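Local coordinates for protein pseudoalteromonas arctica PAMC 21717 (Pseudoalteromonas arctica, PDB 5YL7) that cleaves proteins as a cold-active serine protease of the subtilase family from a psychrophilic bacterium, with activity useful in laundry detergents, at the calcium ion site. Numbering follows the deposited sequence.

The calcium ion site. Residues 218-220, 239, 241, 307, 311. With CA (calcium ion), chain B.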
# COMPACT_ATOMS: atom_id res chain seq x y z
N VAL A 218 3.72 13.76 -3.38
CA VAL A 218 3.44 12.34 -3.20
C VAL A 218 3.86 11.60 -4.41
O VAL A 218 3.97 12.14 -5.50
CB VAL A 218 1.93 12.10 -2.89
CG1 VAL A 218 1.46 12.94 -1.70
CG2 VAL A 218 1.03 12.34 -4.06
N VAL A 219 4.02 10.29 -4.23
CA VAL A 219 4.27 9.37 -5.37
C VAL A 219 2.92 8.71 -5.69
O VAL A 219 2.46 7.84 -4.94
CB VAL A 219 5.31 8.31 -5.03
CG1 VAL A 219 5.60 7.44 -6.20
CG2 VAL A 219 6.60 8.95 -4.47
N ASN A 220 2.29 9.15 -6.77
CA ASN A 220 0.96 8.68 -7.15
C ASN A 220 1.10 7.60 -8.19
O ASN A 220 1.85 7.74 -9.19
CB ASN A 220 0.11 9.84 -7.70
CG ASN A 220 -1.35 9.49 -7.73
OD1 ASN A 220 -1.84 8.69 -6.98
ND2 ASN A 220 -2.10 10.19 -8.63
N ASN A 239 -0.63 13.73 -13.15
CA ASN A 239 -0.08 13.60 -11.85
C ASN A 239 0.29 12.17 -11.48
O ASN A 239 0.83 11.93 -10.40
CB ASN A 239 -0.97 14.21 -10.77
CG ASN A 239 -2.21 13.46 -10.49
OD1 ASN A 239 -2.29 12.23 -10.79
ND2 ASN A 239 -3.21 14.04 -9.87
N ASP A 241 2.90 9.44 -11.22
CA ASP A 241 4.35 9.44 -11.26
C ASP A 241 4.91 8.23 -11.89
O ASP A 241 5.87 8.26 -12.72
CB ASP A 241 4.88 9.58 -9.83
CG ASP A 241 4.51 10.91 -9.24
OD1 ASP A 241 4.92 11.97 -9.86
OD2 ASP A 241 3.85 11.03 -8.18
N GLU A 307 11.42 9.67 -4.56
CA GLU A 307 10.50 9.83 -5.70
C GLU A 307 11.29 9.89 -7.01
O GLU A 307 10.91 9.31 -8.02
CB GLU A 307 9.62 11.04 -5.49
CG GLU A 307 8.65 11.29 -6.66
CD GLU A 307 7.57 12.23 -6.37
OE1 GLU A 307 7.55 12.92 -5.33
OE2 GLU A 307 6.65 12.35 -7.23
N LYS A 311 10.95 7.34 -10.19
CA LYS A 311 10.48 7.87 -11.47
C LYS A 311 11.56 7.72 -12.55
O LYS A 311 11.22 7.48 -13.71
CB LYS A 311 10.08 9.31 -11.37
CG LYS A 311 8.81 9.51 -10.51
CD LYS A 311 8.36 10.99 -10.42
CE LYS A 311 7.85 11.42 -11.74
NZ LYS A 311 7.05 12.68 -11.58
CA CA B . 4.36 13.28 -7.48
O HOH W 1 3.50 13.86 -10.15
O HOH W 2 5.13 15.03 -8.90
O HOH W 3 2.23 13.49 -8.67
O HOH W 4 2.73 14.79 -6.27
O HOH W 5 5.57 14.76 -5.84
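Asp241, in the loop just ahead of strand 242-245, carries this calcium site, and its short side chain can be traced atom by atom. From CB the carboxylate carbon CG points anti to the carbonyl carbon and beside the backbone N (chi1 -65°), and the turn about CB-CG (chi2 -59°) presents both oxygens to the ion. The bite is uneven: Asp241 OD2 lies 2.4 Å from the calcium ion and OD1 of the same carboxylate 2.8 Å, so the chelation is bidentate with one longer arm. Each oxygen also accepts a hydrogen bond on its anti lone pair, the one turned away from its partner oxygen. At Asp241 OD2 the donor is the backbone N of Asn220 in strand 219-224, 2.8 Å away and nearly straight (169° at H). At Asp241 OD1 it is the side-chain amine NZ of Lys311, also at 2.8 Å, in a salt bridge that probably offsets some of the carboxylate charge and may contribute to the longer metal bond. With metal and donors on both oxygens, the group's rotation is fixed.

Glu307, from helix 303-312, binds differently: with CG anti to the backbone N and the chain extended beyond it, Glu307 OE2 comes to 2.5 Å from the ion, whereas OE1 lies 3.9 Å from calcium and instead meets water 5, itself a ligand. The backbone carbonyl O of Val218 supplies a short bond of 2.3 Å to calcium. Waters complete a shell of at least nine ligands, water 1 being among the more distant; water 3 is anchored by the Asn239 carbonyl and water 4 by Val218 N. An alanine in place of Asp241 would remove both carboxylate ligands and the acceptors for Asn220 N and Lys311 NZ, and would probably weaken calcium binding and loosen the loop. Bridging the loop that leads into strand 219-224, the loop before strand 242-245 and helix 303-312, the ion ties separate chain segments together and is likely to have a stabilising role, as calcium commonly does in subtilases.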